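Local coordinates for putative hemin ABC transport system, membrane protein (Burkholderia cenocepacia J2315, PDB 5B57) that probably serves as the membrane-spanning permease subunit of an ABC transporter that imports heme across the cell membrane, at residues L152-P157 with R227-W232; G176-A181 with A293-V298; L258-R263 with I329-A334; G306-I311 with I358-L363. One frame throughout, in Å; residues are numbered along the deposited sequence.

Contact 1 of 4, residues L152-P157 with R227-W232; sequences LIVLGP and RSLTFW
Ile153, in the last turn of helix 141-154, reaches across to Ser228 and Leu229 of helix 223-234, and these three residues make the tight part of the contact. The backbones stay apart, with 7.3 Å between Ile153 CA and Ser228 CA, so side chains span the gap. Ile153 has CG1 anti to the carbonyl carbon (chi1 -63°) and an extended chain beyond it, which carries CD1 forward to 3.5 Å from Ser228 CB. Its other branch, CG2, closes on that same carbon at 3.7 Å; the serine is therefore met through its methylene. Leu229 starts out alongside the interface, but its end turns inward: CD2 lies 3.6 Å from Ile153 CD1, and the two side chains slide past each other in opposite directions. The second methyl, Leu229 CD1, meets Val154 CG2 at 4.0 Å, the two side chains crossing at about a right angle. Val154 and Leu229 are buried, and helix 196-220 packs on both, Leu217 on Val154 and Thr218 on Leu229.

No hydrogen bond joins the two segments. The loose side begins at Leu155, where helical backbone angles end; Gly156 and Pro157 are poorly ordered and lead into a break in the model at 158-163. On helix 223-234, the CB of Arg227 points away from segment 152-157; its NE forms a salt bridge with Asp223 of the second subunit, so it is held from outside this contact. Apolar packing of a helix's last turn against a short helix that borders the dimer partner fits the all-helical fold of FecCD-family permeases, whose subunits work in pairs.

Contact 2 of 4, residues G176-A181 with A293-V298; sequences GGLAVA and AVALAV
Leu178 of helix 168-188 and Ala295 of helix 283-305 meet in a near-antiparallel pair of predicted transmembrane helices, part of the helical bundle of a FecCD-type permease. The short segments' N-to-C directions differ by 158°, and their axes come within 9.5 Å. Leu178 and Ala295 sit where the backbones are nearest, 6.4 Å from CA to CA, and they lose the most surface to the contact.

Leu178 bridges the gap although its CB does not aim straight across. With CG anti to the carbonyl carbon (chi1 -64°) and an extended second torsion, the branch is carried toward the partner helix, where CD2 does all the touching. That methyl lies 4.0 Å from Ala295 CB. Leu296 takes part through its backbone N, 4.2 Å from Leu178 CD2; its CB points away from helix 168-188, and its side chain touches Cys251 and Leu254 of helix 242-260.

One turn along, Ala181 contributes a small contact, with its CB 4.1 Å from Ala295 CB. Ala295 CB thus has an apolar neighbour from each of two successive turns of helix 168-188. Val139 touches both alanines, so the methyl pair is also covered by the loop leading into helix 141-154. Although no hydrogen bond crosses between the segments, the closest approach involves a polar atom: Leu178 CD2 rests 3.6 Å from Ala295 O, in van der Waals contact.

Contact 3 of 4, residues L258-R263 with I329-A334; sequences LLVRER and IVLPGA
Val260 CA and Leu331 CA, 7.5 Å apart, mark the nearest approach of the backbones, at the C-terminal end of helix 242-260 and an early turn of helix 327-352. Leu331 carries most of the contact from its side. Its CG is anti to the backbone N (chi1 -172°), and its two methyls divide between two successive residues of the other helix. CD1 meets Leu259 CB at 3.7 Å, with Leu259 CD1 slightly farther off at 4.1 Å; these leucine side chains cross at about a right angle. CD2 lies 3.7 Å from Val260 CG2. A single leucine set against the last turn of a neighbouring helix joins two predicted transmembrane helices of the FecCD permease bundle, and helix 94-128 backs the site, with Ala120 touching Leu331 and Thr121 and Ala124 touching Leu259.

Just beyond these apolar residues helix 242-260 gives way to a tight turn, in which Glu262 N bonds to Leu259 O at 2.7 Å. Glu262 occupies the N-cap position of helix 263-269, while its OE2 forms a salt bridge with Arg289 NE. On the other segment, helix 327-352 is kinked at Pro332, whose N makes no bond to the preceding turn, directly after the leucine that carries the contact.

Contact 4 of 4, residues G306-I311 with I358-L363; sequences GIIGFI and IPLGVL
The non-helical link between helices 283-305 and 311-323 runs across the first turn of helix 360-378, with Ile308 lying over Leu360 and Gly361. Ile308 CA and Gly361 CA are only 4.8 Å apart, so backbone lies close to backbone here. Gly361 presents bare backbone, and the link approaches it through backbone as well as side chain: Ile307 O is 4.0 Å from Gly361 CA, and Ile308 CG1 is 4.2 Å from Gly361 N. The apolar part is a single methyl pair. Ile308 CD1 meets Leu360 CD2 at 4.0 Å, the two side chains crossing at about a right angle. Leu360 brings this methyl up because its CG is anti to the backbone N (chi1 -169°).

In this FecCD-family permease the break between two helices is thus docked on the start of another; 306-311 and 360-363 fall within two predicted transmembrane spans. The link is irregular: Gly306 leaves the preceding helix with positive phi, the peptide before Gly309 is modelled as cis, and Phe310 holds the N-cap position of the next helix. No hydrogen bond joins the two segments directly, but Thr364 OG1 bonds to Gly361 O and, weakly, to Gly309 O, linking both sides. Backbone hydrogen bonds also join Leu360 with Gly235 and Gly361 with Leu234. Toward the second subunit, Phe310 packs on Ala208, Pro359 on Phe219 and Val362 on Leu216 of that neighbouring copy.

In the fold
From the N terminus, residues 152-157 open contact 1 and 176-181 open contact 2 before 227-232 close the first loop. Residues 258-263 then start contact 3, 293-298 close contact 2, 306-311 start contact 4, and 329-334 and 358-363 close contacts 3 and 4 in turn. Each contact therefore crosses the next, and none nests. Contact 1 ties helix 141-154 to 223-234, contact 2 168-188 to 283-305, contact 3 242-260 to 327-352, and contact 4 the link after 283-305 to 360-378. Contacts 2 and 3 touch where Ala293 meets Leu258, contacts 1 and 4 through Trp232 and Gly306. Contacts 1 and 4 also reach the second subunit; contacts 2 and 3 involve no other chain.

Contact 1 of 4, residues L152-P157 with R227-W232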
loop_
_atom_site.group_PDB
_atom_site.type_symbol
_atom_site.label_atom_id
_atom_site.label_comp_id
_atom_site.label_asym_id
_atom_site.label_seq_id
_atom_site.Cartn_x
_atom_site.Cartn_y
_atom_site.Cartn_z
ATOM N N LEU A 152 4.337 35.166 -8.216
ATOM C CA LEU A 152 4.396 36.564 -7.811
ATOM C C LEU A 152 5.826 37.072 -7.692
ATOM O O LEU A 152 6.121 38.186 -8.137
ATOM C CB LEU A 152 3.668 36.782 -6.482
ATOM C CG LEU A 152 3.803 38.254 -6.009
ATOM C CD1 LEU A 152 3.091 39.211 -6.915
ATOM C CD2 LEU A 152 3.316 38.486 -4.616
ATOM N N ILE A 153 6.721 36.301 -7.072
ATOM C CA ILE A 153 8.094 36.779 -6.895
ATOM C C ILE A 153 8.754 37.033 -8.251
ATOM O O ILE A 153 9.508 37.999 -8.413
ATOM C CB ILE A 153 8.905 35.789 -6.034
ATOM C CG1 ILE A 153 8.333 35.658 -4.618
ATOM C CG2 ILE A 153 10.394 36.145 -6.011
ATOM C CD1 ILE A 153 9.168 34.769 -3.727
ATOM N N VAL A 154 8.453 36.197 -9.253
ATOM C CA VAL A 154 9.165 36.230 -10.532
ATOM C C VAL A 154 8.476 37.116 -11.565
ATOM O O VAL A 154 9.157 37.748 -12.384
ATOM C CB VAL A 154 9.359 34.801 -11.071
ATOM C CG1 VAL A 154 10.020 34.834 -12.462
ATOM C CG2 VAL A 154 10.167 33.959 -10.078
ATOM N N LEU A 155 7.138 37.182 -11.559
ATOM C CA LEU A 155 6.439 38.100 -12.448
ATOM C C LEU A 155 6.008 39.357 -11.712
ATOM O O LEU A 155 4.802 39.625 -11.623
ATOM C CB LEU A 155 5.255 37.392 -13.101
ATOM C CG LEU A 155 5.694 36.108 -13.821
ATOM C CD1 LEU A 155 4.530 35.312 -14.349
ATOM C CD2 LEU A 155 6.684 36.400 -14.941
ATOM N N GLY A 156 6.958 40.143 -11.184
ATOM C CA GLY A 156 6.683 41.342 -10.415
ATOM C C GLY A 156 5.610 42.249 -11.004
ATOM O O GLY A 156 4.607 42.543 -10.345
ATOM N N PRO A 157 5.822 42.742 -12.233
ATOM C CA PRO A 157 4.765 43.389 -13.033
ATOM C C PRO A 157 3.594 42.442 -13.343
ATOM O O PRO A 157 2.597 42.441 -12.608
ATOM C CB PRO A 157 5.494 43.797 -14.315
ATOM C CG PRO A 157 6.946 43.936 -13.899
ATOM C CD PRO A 157 7.162 42.914 -12.836
ATOM N N ARG A 227 16.656 34.570 -4.677
ATOM C CA ARG A 227 16.976 34.549 -3.251
ATOM C C ARG A 227 15.716 34.473 -2.386
ATOM O O ARG A 227 15.710 33.807 -1.332
ATOM C CB ARG A 227 17.831 35.757 -2.865
ATOM C CG ARG A 227 18.221 35.763 -1.401
ATOM C CD ARG A 227 19.548 36.427 -1.151
ATOM N NE ARG A 227 20.668 35.542 -1.459
ATOM C CZ ARG A 227 21.220 34.704 -0.585
ATOM N NH1 ARG A 227 20.759 34.622 0.661
ATOM N NH2 ARG A 227 22.240 33.944 -0.959
ATOM N N SER A 228 14.630 35.111 -2.833
ATOM C CA SER A 228 13.333 34.961 -2.174
ATOM C C SER A 228 12.823 33.511 -2.235
ATOM O O SER A 228 12.594 32.871 -1.202
ATOM C CB SER A 228 12.335 35.909 -2.824
ATOM O OG SER A 228 12.687 37.241 -2.528
ATOM N N LEU A 229 12.622 32.994 -3.449
ATOM C CA LEU A 229 12.237 31.611 -3.669
ATOM C C LEU A 229 12.954 30.631 -2.757
ATOM O O LEU A 229 12.311 29.849 -2.040
ATOM C CB LEU A 229 12.524 31.249 -5.120
ATOM C CG LEU A 229 11.677 32.056 -6.068
ATOM C CD1 LEU A 229 11.993 31.546 -7.455
ATOM C CD2 LEU A 229 10.197 31.900 -5.662
ATOM N N THR A 230 14.292 30.624 -2.773
ATOM C CA THR A 230 14.955 29.624 -1.941
ATOM C C THR A 230 14.737 29.914 -0.462
ATOM O O THR A 230 14.557 28.981 0.324
ATOM C CB THR A 230 16.449 29.507 -2.256
ATOM O OG1 THR A 230 17.156 30.524 -1.557
ATOM C CG2 THR A 230 16.717 29.654 -3.723
ATOM N N PHE A 231 14.732 31.186 -0.053
ATOM C CA PHE A 231 14.478 31.471 1.362
ATOM C C PHE A 231 13.082 31.015 1.767
ATOM O O PHE A 231 12.908 30.312 2.773
ATOM C CB PHE A 231 14.662 32.960 1.660
ATOM C CG PHE A 231 13.829 33.438 2.817
ATOM C CD1 PHE A 231 14.292 33.277 4.130
ATOM C CD2 PHE A 231 12.566 34.021 2.598
ATOM C CE1 PHE A 231 13.530 33.700 5.197
ATOM C CE2 PHE A 231 11.784 34.430 3.666
ATOM C CZ PHE A 231 12.271 34.276 4.981
ATOM N N TRP A 232 12.067 31.430 0.999
ATOM C CA TRP A 232 10.694 31.001 1.257
ATOM C C TRP A 232 10.576 29.483 1.214
ATOM O O TRP A 232 9.806 28.899 1.974
ATOM C CB TRP A 232 9.768 31.661 0.234
ATOM C CG TRP A 232 8.303 31.398 0.391
ATOM C CD1 TRP A 232 7.395 32.165 1.074
ATOM C CD2 TRP A 232 7.549 30.317 -0.187
ATOM N NE1 TRP A 232 6.123 31.616 0.970
ATOM C CE2 TRP A 232 6.200 30.486 0.203
ATOM C CE3 TRP A 232 7.886 29.225 -0.987
ATOM C CZ2 TRP A 232 5.221 29.619 -0.173
ATOM C CZ3 TRP A 232 6.913 28.381 -1.351
ATOM C CH2 TRP A 232 5.593 28.570 -0.941
#

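Contact 2 of 4, residues G176-A181 with A293-V298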
loop_
_atom_site.group_PDB
_atom_site.type_symbol
_atom_site.label_atom_id
_atom_site.label_comp_id
_atom_site.label_asym_id
_atom_site.label_seq_id
_atom_site.Cartn_x
_atom_site.Cartn_y
_atom_site.Cartn_z
ATOM N N GLY A 176 -3.152 30.412 -4.834
ATOM C CA GLY A 176 -2.637 29.241 -5.517
ATOM C C GLY A 176 -2.821 27.973 -4.704
ATOM O O GLY A 176 -3.163 26.913 -5.246
ATOM N N GLY A 177 -2.600 28.068 -3.390
ATOM C CA GLY A 177 -2.761 26.903 -2.537
ATOM C C GLY A 177 -4.154 26.328 -2.639
ATOM O O GLY A 177 -4.337 25.127 -2.854
ATOM N N LEU A 178 -5.158 27.188 -2.534
ATOM C CA LEU A 178 -6.522 26.707 -2.590
ATOM C C LEU A 178 -6.911 26.302 -4.003
ATOM O O LEU A 178 -7.612 25.298 -4.190
ATOM C CB LEU A 178 -7.459 27.772 -2.041
ATOM C CG LEU A 178 -7.159 28.025 -0.579
ATOM C CD1 LEU A 178 -8.013 29.146 -0.105
ATOM C CD2 LEU A 178 -7.461 26.765 0.185
ATOM N N ALA A 179 -6.475 27.061 -5.011
ATOM C CA ALA A 179 -6.866 26.742 -6.380
ATOM C C ALA A 179 -6.367 25.359 -6.784
ATOM O O ALA A 179 -7.127 24.553 -7.342
ATOM C CB ALA A 179 -6.356 27.803 -7.352
ATOM N N VAL A 180 -5.095 25.049 -6.505
ATOM C CA VAL A 180 -4.635 23.745 -6.972
ATOM C C VAL A 180 -5.138 22.651 -6.030
ATOM O O VAL A 180 -5.356 21.517 -6.461
ATOM C CB VAL A 180 -3.106 23.678 -7.175
ATOM C CG1 VAL A 180 -2.524 24.996 -7.706
ATOM C CG2 VAL A 180 -2.442 23.275 -5.926
ATOM N N ALA A 181 -5.372 22.972 -4.752
ATOM C CA ALA A 181 -6.057 22.027 -3.874
ATOM C C ALA A 181 -7.482 21.786 -4.338
ATOM O O ALA A 181 -7.992 20.678 -4.182
ATOM C CB ALA A 181 -6.045 22.524 -2.436
ATOM N N ALA A 293 -11.179 21.701 5.023
ATOM C CA ALA A 293 -10.666 22.285 6.266
ATOM C C ALA A 293 -9.142 22.214 6.327
ATOM O O ALA A 293 -8.495 23.184 6.739
ATOM C CB ALA A 293 -11.287 21.623 7.494
ATOM N N VAL A 294 -8.549 21.089 5.914
ATOM C CA VAL A 294 -7.086 21.012 5.859
ATOM C C VAL A 294 -6.525 22.027 4.873
ATOM O O VAL A 294 -5.510 22.681 5.152
ATOM C CB VAL A 294 -6.628 19.588 5.503
ATOM C CG1 VAL A 294 -5.156 19.587 5.120
ATOM C CG2 VAL A 294 -6.905 18.661 6.665
ATOM N N ALA A 295 -7.166 22.170 3.702
ATOM C CA ALA A 295 -6.629 23.061 2.672
ATOM C C ALA A 295 -6.612 24.500 3.161
ATOM O O ALA A 295 -5.665 25.249 2.905
ATOM C CB ALA A 295 -7.451 22.926 1.398
ATOM N N LEU A 296 -7.633 24.868 3.931
ATOM C CA LEU A 296 -7.780 26.217 4.456
ATOM C C LEU A 296 -6.745 26.533 5.538
ATOM O O LEU A 296 -6.181 27.636 5.538
ATOM C CB LEU A 296 -9.205 26.374 4.978
ATOM C CG LEU A 296 -9.497 27.684 5.668
ATOM C CD1 LEU A 296 -9.323 28.797 4.659
ATOM C CD2 LEU A 296 -10.897 27.671 6.247
ATOM N N ALA A 297 -6.464 25.584 6.467
ATOM C CA ALA A 297 -5.451 25.835 7.505
ATOM C C ALA A 297 -4.010 25.755 6.984
ATOM O O ALA A 297 -3.195 26.653 7.243
ATOM C CB ALA A 297 -5.611 24.870 8.662
ATOM N N VAL A 298 -3.660 24.677 6.282
ATOM C CA VAL A 298 -2.326 24.571 5.696
ATOM C C VAL A 298 -2.081 25.699 4.695
ATOM O O VAL A 298 -0.980 26.263 4.632
ATOM C CB VAL A 298 -2.144 23.185 5.051
ATOM C CG1 VAL A 298 -0.801 23.089 4.343
ATOM C CG2 VAL A 298 -2.275 22.112 6.097
#

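Contact 3 of 4, residues L258-R263 with I329-A334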
loop_
_atom_site.group_PDB
_atom_site.type_symbol
_atom_site.label_atom_id
_atom_site.label_comp_id
_atom_site.label_asym_id
_atom_site.label_seq_id
_atom_site.Cartn_x
_atom_site.Cartn_y
_atom_site.Cartn_z
ATOM N N LEU A 258 -13.575 23.222 12.073
ATOM C CA LEU A 258 -14.244 22.271 11.184
ATOM C C LEU A 258 -13.768 20.838 11.397
ATOM O O LEU A 258 -14.540 19.888 11.205
ATOM C CB LEU A 258 -14.011 22.666 9.734
ATOM C CG LEU A 258 -14.529 23.992 9.224
ATOM C CD1 LEU A 258 -14.086 24.091 7.783
ATOM C CD2 LEU A 258 -16.037 23.996 9.339
ATOM N N LEU A 259 -12.496 20.652 11.765
ATOM C CA LEU A 259 -12.004 19.304 12.044
ATOM C C LEU A 259 -12.622 18.752 13.326
ATOM O O LEU A 259 -13.172 17.646 13.326
ATOM C CB LEU A 259 -10.475 19.292 12.131
ATOM C CG LEU A 259 -9.710 19.569 10.812
ATOM C CD1 LEU A 259 -8.188 19.485 10.993
ATOM C CD2 LEU A 259 -10.199 18.651 9.698
ATOM N N VAL A 260 -12.567 19.532 14.419
ATOM C CA VAL A 260 -13.186 19.158 15.690
ATOM C C VAL A 260 -14.642 18.730 15.494
ATOM O O VAL A 260 -15.115 17.771 16.118
ATOM C CB VAL A 260 -13.106 20.312 16.705
ATOM C CG1 VAL A 260 -13.795 19.909 17.987
ATOM C CG2 VAL A 260 -11.659 20.730 16.975
ATOM N N ARG A 261 -15.381 19.443 14.641
ATOM C CA ARG A 261 -16.762 19.058 14.374
ATOM C C ARG A 261 -16.876 17.723 13.649
ATOM O O ARG A 261 -17.997 17.343 13.297
ATOM C CB ARG A 261 -17.471 20.150 13.566
ATOM C CG ARG A 261 -18.111 21.298 14.388
ATOM C CD ARG A 261 -17.160 21.987 15.410
ATOM N NE ARG A 261 -17.859 22.966 16.257
ATOM C CZ ARG A 261 -17.353 23.545 17.351
ATOM N NH1 ARG A 261 -16.126 23.257 17.766
ATOM N NH2 ARG A 261 -18.082 24.418 18.044
ATOM N N GLU A 262 -15.755 17.016 13.406
ATOM C CA GLU A 262 -15.721 15.738 12.696
ATOM C C GLU A 262 -14.962 14.671 13.484
ATOM O O GLU A 262 -14.563 13.643 12.916
ATOM C CB GLU A 262 -15.086 15.900 11.310
ATOM C CG GLU A 262 -15.791 16.889 10.378
ATOM C CD GLU A 262 -17.155 16.396 9.910
ATOM O OE1 GLU A 262 -17.348 15.163 9.863
ATOM O OE2 GLU A 262 -18.034 17.236 9.597
ATOM N N ARG A 263 -14.756 14.883 14.782
ATOM C CA ARG A 263 -13.934 13.958 15.553
ATOM C C ARG A 263 -14.614 12.607 15.742
ATOM O O ARG A 263 -13.930 11.591 15.860
ATOM C CB ARG A 263 -13.572 14.573 16.906
ATOM C CG ARG A 263 -14.766 14.983 17.747
ATOM C CD ARG A 263 -14.363 16.005 18.796
ATOM N NE ARG A 263 -15.473 16.391 19.666
ATOM C CZ ARG A 263 -15.309 17.097 20.772
ATOM N NH1 ARG A 263 -14.083 17.473 21.118
ATOM N NH2 ARG A 263 -16.352 17.422 21.528
ATOM N N ILE A 329 -9.055 12.766 21.490
ATOM C CA ILE A 329 -7.787 13.093 22.147
ATOM C C ILE A 329 -6.744 13.586 21.144
ATOM O O ILE A 329 -6.023 14.552 21.400
ATOM C CB ILE A 329 -7.248 11.864 22.906
ATOM C CG1 ILE A 329 -8.211 11.453 23.995
ATOM C CG2 ILE A 329 -5.861 12.140 23.475
ATOM C CD1 ILE A 329 -8.091 9.971 24.397
ATOM N N VAL A 330 -6.617 12.908 20.001
ATOM C CA VAL A 330 -5.420 13.065 19.179
ATOM C C VAL A 330 -5.387 14.436 18.518
ATOM O O VAL A 330 -4.315 15.029 18.361
ATOM C CB VAL A 330 -5.332 11.943 18.135
ATOM C CG1 VAL A 330 -4.298 12.310 17.045
ATOM C CG2 VAL A 330 -5.019 10.630 18.804
ATOM N N LEU A 331 -6.556 14.969 18.117
ATOM C CA LEU A 331 -6.542 16.204 17.335
ATOM C C LEU A 331 -6.124 17.407 18.169
ATOM O O LEU A 331 -5.244 18.160 17.715
ATOM C CB LEU A 331 -7.889 16.409 16.644
ATOM C CG LEU A 331 -7.838 17.585 15.662
ATOM C CD1 LEU A 331 -8.423 17.184 14.332
ATOM C CD2 LEU A 331 -8.602 18.776 16.198
ATOM N N PRO A 332 -6.668 17.649 19.369
ATOM C CA PRO A 332 -6.037 18.648 20.251
ATOM C C PRO A 332 -4.677 18.215 20.775
ATOM O O PRO A 332 -3.812 19.073 21.003
ATOM C CB PRO A 332 -7.050 18.793 21.396
ATOM C CG PRO A 332 -7.734 17.511 21.433
ATOM C CD PRO A 332 -7.868 17.073 20.001
ATOM N N GLY A 333 -4.481 16.909 20.998
ATOM C CA GLY A 333 -3.192 16.423 21.457
ATOM C C GLY A 333 -2.091 16.709 20.465
ATOM O O GLY A 333 -1.024 17.211 20.826
ATOM N N ALA A 334 -2.340 16.407 19.193
ATOM C CA ALA A 334 -1.302 16.591 18.195
ATOM C C ALA A 334 -1.008 18.073 17.972
ATOM O O ALA A 334 0.153 18.467 17.788
ATOM C CB ALA A 334 -1.714 15.906 16.901
#

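Contact 4 of 4, residues G306-I311 with I358-L363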
loop_
_atom_site.group_PDB
_atom_site.type_symbol
_atom_site.label_atom_id
_atom_site.label_comp_id
_atom_site.label_asym_id
_atom_site.label_seq_id
_atom_site.Cartn_x
_atom_site.Cartn_y
_atom_site.Cartn_z
ATOM N N GLY A 306 6.354 29.305 4.572
ATOM C CA GLY A 306 7.128 28.593 3.581
ATOM C C GLY A 306 6.954 27.100 3.735
ATOM O O GLY A 306 5.927 26.648 4.228
ATOM N N ILE A 307 7.946 26.313 3.342
ATOM C CA ILE A 307 7.784 24.864 3.360
ATOM C C ILE A 307 8.389 24.310 4.648
ATOM O O ILE A 307 9.598 24.410 4.884
ATOM C CB ILE A 307 8.411 24.201 2.120
ATOM C CG1 ILE A 307 7.867 24.794 0.824
ATOM C CG2 ILE A 307 8.051 22.771 2.115
ATOM C CD1 ILE A 307 6.450 24.336 0.477
ATOM N N ILE A 308 7.533 23.753 5.487
ATOM C CA ILE A 308 7.934 23.038 6.687
ATOM C C ILE A 308 6.859 21.992 6.701
ATOM O O ILE A 308 5.700 22.383 6.588
ATOM C CB ILE A 308 7.879 23.935 7.941
ATOM C CG1 ILE A 308 8.591 25.282 7.730
ATOM C CG2 ILE A 308 8.461 23.221 9.113
ATOM C CD1 ILE A 308 7.741 26.495 8.105
ATOM N N GLY A 309 7.144 20.696 6.828
ATOM C CA GLY A 309 8.408 20.123 7.220
ATOM C C GLY A 309 8.193 19.121 8.370
ATOM O O GLY A 309 8.517 19.438 9.506
ATOM N N PHE A 310 7.602 17.954 8.113
ATOM C CA PHE A 310 7.585 16.815 9.058
ATOM C C PHE A 310 6.730 16.907 10.319
ATOM O O PHE A 310 6.506 15.871 10.943
ATOM C CB PHE A 310 9.003 16.462 9.542
ATOM C CG PHE A 310 9.852 15.858 8.488
ATOM C CD1 PHE A 310 9.832 14.485 8.280
ATOM C CD2 PHE A 310 10.638 16.669 7.654
ATOM C CE1 PHE A 310 10.587 13.917 7.270
ATOM C CE2 PHE A 310 11.405 16.107 6.634
ATOM C CZ PHE A 310 11.379 14.724 6.441
ATOM N N ILE A 311 6.295 18.095 10.761
ATOM C CA ILE A 311 5.557 18.153 12.030
ATOM C C ILE A 311 4.248 17.377 11.924
ATOM O O ILE A 311 3.931 16.561 12.790
ATOM C CB ILE A 311 5.307 19.608 12.490
ATOM C CG1 ILE A 311 6.484 20.135 13.285
ATOM C CG2 ILE A 311 4.098 19.700 13.462
ATOM C CD1 ILE A 311 7.606 20.425 12.472
ATOM N N ILE A 358 18.734 30.181 11.040
ATOM C CA ILE A 358 18.754 28.963 10.214
ATOM C C ILE A 358 17.350 28.680 9.700
ATOM O O ILE A 358 16.383 28.800 10.478
ATOM C CB ILE A 358 19.309 27.806 11.017
ATOM C CG1 ILE A 358 20.746 28.090 11.458
ATOM C CG2 ILE A 358 19.196 26.508 10.244
ATOM C CD1 ILE A 358 21.272 27.010 12.329
ATOM N N PRO A 359 17.184 28.294 8.446
ATOM C CA PRO A 359 15.851 27.975 7.960
ATOM C C PRO A 359 15.165 26.950 8.845
ATOM O O PRO A 359 15.768 25.982 9.306
ATOM C CB PRO A 359 16.121 27.421 6.556
ATOM C CG PRO A 359 17.343 28.210 6.113
ATOM C CD PRO A 359 18.181 28.343 7.356
ATOM N N LEU A 360 13.875 27.184 9.102
ATOM C CA LEU A 360 13.132 26.291 9.979
ATOM C C LEU A 360 12.965 24.906 9.360
ATOM O O LEU A 360 13.031 23.889 10.068
ATOM C CB LEU A 360 11.765 26.895 10.288
ATOM C CG LEU A 360 11.010 26.185 11.406
ATOM C CD1 LEU A 360 11.856 26.114 12.677
ATOM C CD2 LEU A 360 9.699 26.895 11.623
ATOM N N GLY A 361 12.729 24.837 8.044
ATOM C CA GLY A 361 12.610 23.539 7.415
ATOM C C GLY A 361 13.806 22.655 7.697
ATOM O O GLY A 361 13.667 21.437 7.815
ATOM N N VAL A 362 14.992 23.257 7.827
ATOM C CA VAL A 362 16.191 22.472 8.099
ATOM C C VAL A 362 16.087 21.831 9.469
ATOM O O VAL A 362 16.405 20.647 9.634
ATOM C CB VAL A 362 17.464 23.334 7.957
ATOM C CG1 VAL A 362 18.491 22.908 8.969
ATOM C CG2 VAL A 362 18.063 23.195 6.554
ATOM N N LEU A 363 15.591 22.583 10.460
ATOM C CA LEU A 363 15.467 22.051 11.815
ATOM C C LEU A 363 14.334 21.027 11.922
ATOM O O LEU A 363 14.487 19.991 12.580
ATOM C CB LEU A 363 15.268 23.196 12.806
ATOM C CG LEU A 363 16.505 23.706 13.556
ATOM C CD1 LEU A 363 17.074 22.588 14.356
ATOM C CD2 LEU A 363 17.577 24.251 12.642
#